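Local coordinates for protein Ral guanine nucleotide dissociation stimulator-like 2 (Mus musculus, PDB 4JGW) that probably acts as a guanine nucleotide exchange factor and, in vitro, associates with GTP-bound Rap1A and H-Ras as a putative effector, at residues Ala203-Ala207 / Val297-Cys301; Leu303-Phe307 / Glu435-Tyr439; Val310-Val314 / Leu343-Phe347; Phe394-Leu398 / Ile425-Leu429. All coordinates share one frame; numbering follows the deposited sequence.

Interaction 1 of 4, residues Ala203-Ala207 / Val297-Cys301; sequences ADHLA and VAEEC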
# COMPACT_ATOMS: atom_id res chain seq x y z
N ALA A 203 -7.80 14.39 23.92
CA ALA A 203 -7.96 14.21 22.47
C ALA A 203 -6.66 13.91 21.74
O ALA A 203 -6.63 13.06 20.85
CB ALA A 203 -8.64 15.43 21.86
N ASP A 204 -5.58 14.60 22.13
CA ASP A 204 -4.26 14.35 21.55
C ASP A 204 -3.77 12.94 21.87
O ASP A 204 -3.14 12.30 21.02
CB ASP A 204 -3.25 15.42 22.00
CG ASP A 204 -3.18 15.58 23.51
OD1 ASP A 204 -4.25 15.73 24.15
OD2 ASP A 204 -2.06 15.58 24.06
N HIS A 205 -4.07 12.46 23.07
CA HIS A 205 -3.71 11.09 23.47
C HIS A 205 -4.47 10.05 22.66
O HIS A 205 -3.90 9.03 22.25
CB HIS A 205 -3.96 10.86 24.97
CG HIS A 205 -3.02 11.61 25.87
ND1 HIS A 205 -3.33 11.91 27.18
CD2 HIS A 205 -1.78 12.13 25.64
CE1 HIS A 205 -2.32 12.57 27.72
NE2 HIS A 205 -1.38 12.72 26.81
N LEU A 206 -5.75 10.31 22.43
CA LEU A 206 -6.59 9.43 21.61
C LEU A 206 -6.05 9.35 20.19
O LEU A 206 -5.90 8.25 19.64
CB LEU A 206 -8.04 9.91 21.61
CG LEU A 206 -8.82 9.75 22.93
CD1 LEU A 206 -9.94 10.79 23.04
CD2 LEU A 206 -9.36 8.34 23.10
N ALA A 207 -5.73 10.50 19.61
CA ALA A 207 -5.14 10.58 18.27
C ALA A 207 -3.82 9.80 18.19
O ALA A 207 -3.64 8.99 17.28
CB ALA A 207 -4.93 12.02 17.86
N VAL A 297 -10.44 15.19 18.08
CA VAL A 297 -9.63 13.98 17.87
C VAL A 297 -9.18 13.90 16.41
O VAL A 297 -8.02 13.57 16.14
CB VAL A 297 -10.39 12.70 18.29
CG1 VAL A 297 -9.66 11.44 17.81
CG2 VAL A 297 -10.56 12.65 19.80
N ALA A 298 -10.09 14.20 15.49
CA ALA A 298 -9.78 14.24 14.06
C ALA A 298 -8.74 15.31 13.77
O ALA A 298 -7.83 15.09 12.96
CB ALA A 298 -11.04 14.48 13.25
N GLU A 299 -8.87 16.45 14.43
CA GLU A 299 -7.91 17.55 14.29
C GLU A 299 -6.51 17.16 14.81
O GLU A 299 -5.50 17.50 14.19
CB GLU A 299 -8.44 18.82 14.97
CG GLU A 299 -7.51 20.03 14.94
CD GLU A 299 -7.30 20.63 13.55
OE1 GLU A 299 -7.83 20.09 12.55
OE2 GLU A 299 -6.58 21.64 13.45
N GLU A 300 -6.47 16.45 15.93
CA GLU A 300 -5.20 15.99 16.51
C GLU A 300 -4.55 14.89 15.66
O GLU A 300 -3.32 14.78 15.62
CB GLU A 300 -5.38 15.52 17.95
CG GLU A 300 -5.80 16.61 18.94
CD GLU A 300 -4.67 17.56 19.33
OE1 GLU A 300 -3.50 17.31 18.96
OE2 GLU A 300 -4.96 18.56 20.02
N CYS A 301 -5.37 14.09 14.99
CA CYS A 301 -4.89 13.11 14.01
C CYS A 301 -4.21 13.80 12.82
O CYS A 301 -3.19 13.32 12.32
CB CYS A 301 -6.04 12.22 13.52
SG CYS A 301 -6.61 10.97 14.70

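Interaction 2 of 4, residues Leu303-Phe307 / Glu435-Tyr439; sequences LLRNF and ECRGY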
# COMPACT_ATOMS: atom_id res chain seq x y z
N LEU A 303 -2.76 16.78 12.80
CA LEU A 303 -1.50 17.36 13.28
C LEU A 303 -0.41 16.29 13.36
O LEU A 303 0.77 16.60 13.19
CB LEU A 303 -1.69 18.02 14.65
CG LEU A 303 -2.58 19.27 14.71
CD1 LEU A 303 -3.10 19.52 16.12
CD2 LEU A 303 -1.85 20.51 14.18
N LEU A 304 -0.82 15.05 13.60
CA LEU A 304 0.09 13.90 13.59
C LEU A 304 0.26 13.32 12.18
O LEU A 304 1.01 12.37 11.99
CB LEU A 304 -0.42 12.81 14.53
CG LEU A 304 -0.29 13.03 16.04
CD1 LEU A 304 -1.09 11.98 16.78
CD2 LEU A 304 1.16 13.03 16.50
N ARG A 305 -0.43 13.91 11.21
CA ARG A 305 -0.42 13.46 9.81
C ARG A 305 -0.97 12.04 9.63
O ARG A 305 -0.55 11.31 8.74
CB ARG A 305 0.98 13.60 9.19
CG ARG A 305 1.47 15.04 9.05
CD ARG A 305 2.76 15.10 8.23
NE ARG A 305 2.56 14.64 6.86
CZ ARG A 305 3.52 14.50 5.95
NH1 ARG A 305 4.78 14.79 6.25
NH2 ARG A 305 3.22 14.08 4.73
N ASN A 306 -1.92 11.67 10.49
CA ASN A 306 -2.63 10.41 10.35
C ASN A 306 -3.93 10.66 9.58
O ASN A 306 -5.00 10.82 10.18
CB ASN A 306 -2.90 9.77 11.72
CG ASN A 306 -3.65 8.44 11.62
OD1 ASN A 306 -3.87 7.90 10.53
ND2 ASN A 306 -4.04 7.91 12.77
N PHE A 307 -3.81 10.70 8.26
CA PHE A 307 -4.95 11.02 7.40
C PHE A 307 -5.93 9.85 7.27
O PHE A 307 -7.07 10.04 6.84
CB PHE A 307 -4.47 11.50 6.02
CG PHE A 307 -3.64 12.75 6.09
CD1 PHE A 307 -2.25 12.69 6.04
CD2 PHE A 307 -4.25 14.00 6.20
CE1 PHE A 307 -1.47 13.84 6.11
CE2 PHE A 307 -3.48 15.17 6.27
CZ PHE A 307 -2.09 15.09 6.22
N GLU A 435 8.65 7.00 5.92
CA GLU A 435 8.33 8.21 6.66
C GLU A 435 7.49 7.88 7.90
O GLU A 435 7.64 8.52 8.95
CB GLU A 435 7.60 9.22 5.77
CG GLU A 435 7.74 10.67 6.24
CD GLU A 435 6.82 11.63 5.51
OE1 GLU A 435 6.57 11.43 4.30
OE2 GLU A 435 6.36 12.60 6.15
N CYS A 436 6.62 6.88 7.78
CA CYS A 436 5.81 6.37 8.88
C CYS A 436 6.66 5.81 10.03
O CYS A 436 6.27 5.89 11.20
CB CYS A 436 4.84 5.29 8.39
SG CYS A 436 3.71 4.65 9.64
N ARG A 437 7.83 5.26 9.68
CA ARG A 437 8.79 4.74 10.66
C ARG A 437 9.30 5.84 11.61
O ARG A 437 9.76 5.54 12.71
CB ARG A 437 9.96 4.05 9.96
CG ARG A 437 9.57 2.79 9.20
CD ARG A 437 10.77 2.03 8.65
NE ARG A 437 10.35 0.79 8.00
CZ ARG A 437 10.18 0.65 6.69
NH1 ARG A 437 10.40 1.65 5.85
NH2 ARG A 437 9.78 -0.52 6.20
N GLY A 438 9.19 7.09 11.17
CA GLY A 438 9.60 8.26 11.96
C GLY A 438 8.80 8.52 13.23
O GLY A 438 9.26 9.26 14.10
N TYR A 439 7.61 7.93 13.34
CA TYR A 439 6.79 8.05 14.55
C TYR A 439 7.51 7.53 15.79
O TYR A 439 8.23 6.53 15.73
CB TYR A 439 5.46 7.29 14.41
CG TYR A 439 4.37 8.01 13.64
CD1 TYR A 439 3.76 7.41 12.55
CD2 TYR A 439 3.93 9.28 14.02
CE1 TYR A 439 2.75 8.04 11.84
CE2 TYR A 439 2.92 9.94 13.32
CZ TYR A 439 2.33 9.31 12.23
OH TYR A 439 1.33 9.93 11.52

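Interaction 3 of 4, residues Val310-Val314 / Leu343-Phe347; sequences VYAVV and LCQIF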
# COMPACT_ATOMS: atom_id res chain seq x y z
N VAL A 310 -8.17 10.59 10.31
CA VAL A 310 -8.85 11.84 9.96
C VAL A 310 -10.07 11.52 9.10
O VAL A 310 -11.17 11.99 9.39
CB VAL A 310 -7.93 12.85 9.22
CG1 VAL A 310 -8.74 13.99 8.61
CG2 VAL A 310 -6.90 13.41 10.17
N TYR A 311 -9.86 10.72 8.06
CA TYR A 311 -10.94 10.34 7.16
C TYR A 311 -11.95 9.41 7.83
O TYR A 311 -13.15 9.51 7.55
CB TYR A 311 -10.42 9.71 5.87
CG TYR A 311 -11.49 9.54 4.82
CD1 TYR A 311 -12.05 10.65 4.18
CD2 TYR A 311 -11.97 8.28 4.47
CE1 TYR A 311 -13.05 10.51 3.22
CE2 TYR A 311 -12.97 8.13 3.51
CZ TYR A 311 -13.50 9.24 2.89
OH TYR A 311 -14.48 9.09 1.94
N ALA A 312 -11.47 8.52 8.69
CA ALA A 312 -12.34 7.62 9.43
C ALA A 312 -13.35 8.40 10.27
O ALA A 312 -14.55 8.10 10.24
CB ALA A 312 -11.53 6.68 10.31
N VAL A 313 -12.87 9.41 10.99
CA VAL A 313 -13.71 10.22 11.86
C VAL A 313 -14.60 11.16 11.06
O VAL A 313 -15.80 11.25 11.32
CB VAL A 313 -12.86 11.01 12.90
CG1 VAL A 313 -13.74 11.92 13.74
CG2 VAL A 313 -12.10 10.05 13.81
N VAL A 314 -14.03 11.85 10.07
CA VAL A 314 -14.78 12.81 9.27
C VAL A 314 -15.89 12.16 8.44
O VAL A 314 -16.99 12.72 8.33
CB VAL A 314 -13.84 13.71 8.40
CG1 VAL A 314 -13.45 13.02 7.10
CG2 VAL A 314 -14.48 15.05 8.11
N LEU A 343 -11.79 20.23 7.94
CA LEU A 343 -11.42 18.82 7.85
C LEU A 343 -12.16 18.11 6.71
O LEU A 343 -11.63 17.17 6.11
CB LEU A 343 -11.68 18.09 9.17
CG LEU A 343 -10.75 18.40 10.35
CD1 LEU A 343 -11.36 17.89 11.65
CD2 LEU A 343 -9.36 17.81 10.14
N CYS A 344 -13.38 18.56 6.43
CA CYS A 344 -14.19 18.01 5.35
C CYS A 344 -13.62 18.35 3.97
O CYS A 344 -13.72 17.56 3.04
CB CYS A 344 -15.64 18.48 5.46
SG CYS A 344 -16.57 17.74 6.82
N GLN A 345 -13.02 19.54 3.86
CA GLN A 345 -12.46 20.01 2.58
C GLN A 345 -11.14 19.34 2.20
O GLN A 345 -10.70 19.45 1.05
CB GLN A 345 -12.33 21.54 2.57
CG GLN A 345 -13.66 22.29 2.57
CD GLN A 345 -14.54 21.96 1.37
OE1 GLN A 345 -14.08 21.93 0.23
NE2 GLN A 345 -15.82 21.71 1.63
N ILE A 346 -10.51 18.66 3.16
CA ILE A 346 -9.28 17.90 2.90
C ILE A 346 -9.60 16.67 2.03
O ILE A 346 -8.81 16.29 1.17
CB ILE A 346 -8.58 17.46 4.22
CG1 ILE A 346 -8.19 18.69 5.05
CG2 ILE A 346 -7.35 16.60 3.93
CD1 ILE A 346 -7.84 18.37 6.49
N PHE A 347 -10.76 16.07 2.27
CA PHE A 347 -11.21 14.92 1.50
C PHE A 347 -12.46 15.24 0.68
O PHE A 347 -12.45 16.15 -0.15
CB PHE A 347 -11.50 13.74 2.44
CG PHE A 347 -10.27 13.19 3.12
CD1 PHE A 347 -9.92 13.63 4.40
CD2 PHE A 347 -9.47 12.24 2.49
CE1 PHE A 347 -8.79 13.12 5.04
CE2 PHE A 347 -8.34 11.72 3.12
CZ PHE A 347 -8.00 12.17 4.40

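Interaction 4 of 4, residues Phe394-Leu398 / Ile425-Leu429; sequences FLKDL and ILSEL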
# COMPACT_ATOMS: atom_id res chain seq x y z
N PHE A 394 -5.39 5.16 -2.60
CA PHE A 394 -4.44 4.34 -3.35
C PHE A 394 -5.11 3.10 -3.93
O PHE A 394 -4.78 2.67 -5.03
CB PHE A 394 -3.25 3.93 -2.46
CG PHE A 394 -2.34 5.08 -2.11
CD1 PHE A 394 -2.58 5.86 -0.99
CD2 PHE A 394 -1.24 5.37 -2.92
CE1 PHE A 394 -1.74 6.92 -0.67
CE2 PHE A 394 -0.39 6.43 -2.61
CZ PHE A 394 -0.64 7.20 -1.48
N LEU A 395 -6.07 2.55 -3.18
CA LEU A 395 -6.84 1.40 -3.65
C LEU A 395 -7.71 1.78 -4.85
O LEU A 395 -7.86 0.99 -5.78
CB LEU A 395 -7.70 0.81 -2.52
CG LEU A 395 -6.97 0.25 -1.30
CD1 LEU A 395 -7.97 -0.10 -0.20
CD2 LEU A 395 -6.10 -0.95 -1.64
N LYS A 396 -8.24 3.00 -4.83
CA LYS A 396 -9.08 3.52 -5.92
C LYS A 396 -8.26 3.78 -7.19
O LYS A 396 -8.66 3.37 -8.28
CB LYS A 396 -9.81 4.79 -5.49
CG LYS A 396 -11.17 4.95 -6.16
CD LYS A 396 -11.41 6.38 -6.64
CE LYS A 396 -12.71 6.45 -7.44
NZ LYS A 396 -12.73 7.60 -8.39
N ASP A 397 -7.12 4.46 -7.04
CA ASP A 397 -6.23 4.74 -8.16
C ASP A 397 -5.77 3.45 -8.85
O ASP A 397 -5.69 3.39 -10.08
CB ASP A 397 -5.01 5.55 -7.72
CG ASP A 397 -5.37 6.97 -7.29
OD1 ASP A 397 -6.38 7.52 -7.80
OD2 ASP A 397 -4.65 7.53 -6.45
N LEU A 398 -5.49 2.43 -8.05
CA LEU A 398 -5.06 1.13 -8.56
C LEU A 398 -6.19 0.35 -9.23
O LEU A 398 -5.93 -0.47 -10.12
CB LEU A 398 -4.38 0.31 -7.46
CG LEU A 398 -2.94 0.74 -7.15
CD1 LEU A 398 -2.49 0.25 -5.78
CD2 LEU A 398 -1.96 0.28 -8.23
N ILE A 425 2.90 3.90 -8.33
CA ILE A 425 2.00 4.07 -7.19
C ILE A 425 2.52 3.30 -5.97
O ILE A 425 2.47 3.81 -4.85
CB ILE A 425 0.55 3.63 -7.54
CG1 ILE A 425 -0.05 4.57 -8.59
CG2 ILE A 425 -0.33 3.59 -6.29
CD1 ILE A 425 -1.14 3.93 -9.45
N LEU A 426 3.03 2.10 -6.21
CA LEU A 426 3.57 1.27 -5.13
C LEU A 426 4.79 1.91 -4.46
O LEU A 426 4.94 1.81 -3.24
CB LEU A 426 3.93 -0.14 -5.64
CG LEU A 426 2.83 -1.08 -6.16
CD1 LEU A 426 3.38 -2.49 -6.32
CD2 LEU A 426 1.59 -1.08 -5.27
N SER A 427 5.63 2.57 -5.25
CA SER A 427 6.82 3.25 -4.73
C SER A 427 6.46 4.45 -3.86
O SER A 427 7.19 4.78 -2.93
CB SER A 427 7.78 3.65 -5.86
OG SER A 427 7.22 4.66 -6.68
N GLU A 428 5.33 5.09 -4.17
CA GLU A 428 4.78 6.16 -3.32
C GLU A 428 4.41 5.60 -1.95
O GLU A 428 4.68 6.23 -0.92
CB GLU A 428 3.53 6.78 -3.96
CG GLU A 428 3.78 7.59 -5.23
CD GLU A 428 2.49 8.01 -5.91
OE1 GLU A 428 1.50 8.32 -5.21
OE2 GLU A 428 2.46 8.03 -7.16
N LEU A 429 3.81 4.42 -1.95
CA LEU A 429 3.42 3.73 -0.72
C LEU A 429 4.66 3.33 0.08
O LEU A 429 4.69 3.46 1.31
CB LEU A 429 2.57 2.50 -1.08
CG LEU A 429 1.19 2.24 -0.45
CD1 LEU A 429 0.40 3.51 -0.15
CD2 LEU A 429 0.38 1.32 -1.36

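Interaction 1 of 4, residues Ala203-Ala207 / Val297-Cys301
Ala207 presses its CB against Glu300 CB at 3.5 Å, and the same methyl lies 3.7 Å from Cys301 SG. One turn earlier, Val297 CG2 fits between two residues of the partner helix, 4.0 Å from Ala203 CB and 3.8 Å from Leu206 CD1, with the leucine and valine side chains lying roughly perpendicular. Glu300 closes the more exposed flank. Its chain bends at chi2 (-76°), which folds the carboxylate back over Asp204 and leaves OE1 3.6 Å from Asp204 CB, so that the acid contributes mainly its carbon chain. The two acidic groups stay apart, with Asp204 OD1 5.1 Å from Glu300 OE2; their like charges would probably disfavour a closer approach.

The arrangement is a worked case of close helix packing through small residues: with alanine at 203 and 207, the axes of the two short segments come within 8.0 Å at a crossing angle of -58°. Around this pair in the CDC25-homology domain, Leu206 leans on Ile447 and Trp450 of helix 445-453, while Ala298 and Cys301 turn to helix 307-318, placing helix 284-303 between helices 203-219 and 307-318.

Interaction 2 of 4, residues Leu303-Phe307 / Glu435-Tyr439
Tyr439 donates a short hydrogen bond from OH to Leu304 O (2.5 Å), and Arg305 NH1 forms a salt bridge with Glu435 OE2 at 2.7 Å. Both reach the Schellman motif that ends helix 284-303, where Arg305 takes a positive phi. The tyrosine meets the carbonyl at its ring edge, close to the ring plane; the C=O...OH angle is 150°, with the hydroxyl tilted from the carbonyl plane. A carbonyl at the C-terminal end of helix 284-303, next to the positive-phi Arg305, is thereby given a side-chain donor from a distant part of the chain.

The salt bridge is one-sided. Arg305 bends at chi3 (63°), bringing NH1 to the carboxylate, while NH2 remains 3.8 Å from Glu435 OE2. Guanidinium and carboxylate planes stand 61° apart, so the pair lacks the flat, two-pronged geometry of a bidentate bridge. Glu435 reaches across at nearly full stretch.

Local turns set up both partners. A type I turn from Cys436 to Tyr439, with Tyr439 N bonded to Cys436 O at 3.2 Å, swings the tyrosine back toward the helix corner. On the other side, Asn306 occupies the N-cap of helix 307-318, and its OD1 accepts from Ser309 N while ND2 bonds Asp214 OD2 and Thr211 OG1 of helix 203-219. Around it, Tyr439 and Asn306 touch Val388, Arg305 lies on Val387, and Leu304 and Tyr439 both touch Thr211. Beside these polar links, Asn306 CB approaches the tyrosine at 4.2 Å from Tyr439 OH.

Interaction 3 of 4, residues Val310-Val314 / Leu343-Phe347
Val314 N bonds Val310 O at 2.9 Å, the helical hydrogen bond that sets these two valines one turn apart with both CB atoms directed at residues 343-347. Between them in sequence comes Tyr311, whose CG is anti to the backbone N (chi1 -169°), carrying its ring alongside Phe347. The tyrosine climbs over one face of the phenylalanine: its CB sits 3.9 Å from the Phe347 ring centroid, only 15° off the ring normal, in a CH-pi contact. Farther out, Tyr311 CD1 lies 3.3 Å from Phe347 CG, above the ring but displaced toward its rim. The two ring planes are inclined at 51°, an oblique pairing.

Val310 serves the same phenylalanine from its edge, with CG1 3.7 Å from Phe347 CE1. This methyl also meets Leu343 CD2 at 4.2 Å. One turn after Val310, Val314 points CG2 at sulfur, 3.6 Å from Cys344 SG.

In the fold, the contact joins helix 307-318 to the end of helix 334-344, and Phe347 is the last ordered residue before a gap in the chain. The ring of Tyr390 meets that of Tyr311, and its side chain also touches Phe347, on which Phe307 packs as well. Val310 also meets Cys301 of helix 284-303. The side-chain chemistry across the contact is aliphatic, aromatic and sulfur-bearing, which suggests that close fit and dispersion account for most of the contact, with the CH-pi approach fixing how Tyr311 lies on the Phe347 face.

Interaction 4 of 4, residues Phe394-Leu398 / Ile425-Leu429
Phe394 carries CG beside its backbone N and opposite the carbonyl carbon (chi1 -70°), a torsion that sends the ring across to helix 416-436 with one face turned to Leu429. Leu429, held away from staggered values at both side-chain torsions, sets CD1 almost over the ring centre, 3.6 Å from the Phe394 centroid and 9° off the normal, a CH-pi contact. Ile425 CG2 lies at the edge of the same ring, in its plane, 3.9 Å from Phe394 CD2. Glu428 approaches obliquely, its OE1 3.7 Å from Phe394 CE2.

One turn along, Leu398 CD2 meets Ile425 CD1 at 3.9 Å, the side chains lying alongside and pointing opposite ways, and Leu398 CD1 reaches Leu426 CD2 at 4.3 Å. The segments run antiparallel at 168°, their axes 11.3 Å apart, a spacing filled by these large side chains. By order and pairing, these helices probably correspond to the helical hairpin of CDC25-homology domains, which in Sos prises open the nucleotide site of Ras.

Cys226, from a loop, touches Leu398 and Leu429. The contact is almost wholly hydrophobic, implying that interlocking aliphatic and aromatic surfaces join helices 392-404 and 416-436, with the Glu428 carboxylate at the margin.

Interactions 1, 2 and 3 form one continuous cluster around the successive helices 284-303 and 307-318. Interaction 1 passes into interaction 2, where Cys301 O and Asn306 N are 2.8 Å apart, a probable hydrogen bond, and Ala207 packs on Leu304. Interaction 3 backs onto interaction 1 through Val310 CG2, 3.7 Å from Cys301 CB, and meets interaction 2 where Phe307 O lies 3.4 Å from Phe347 CZ. Interaction 4 stands apart, its centre about 26 Å from that of interaction 1; its nearest atoms lie about 7 Å from those of interaction 2. Helix 416-436 serves both interactions 2 and 4, connecting the helical core to the probable hairpin, the element that in Sos acts on the G protein.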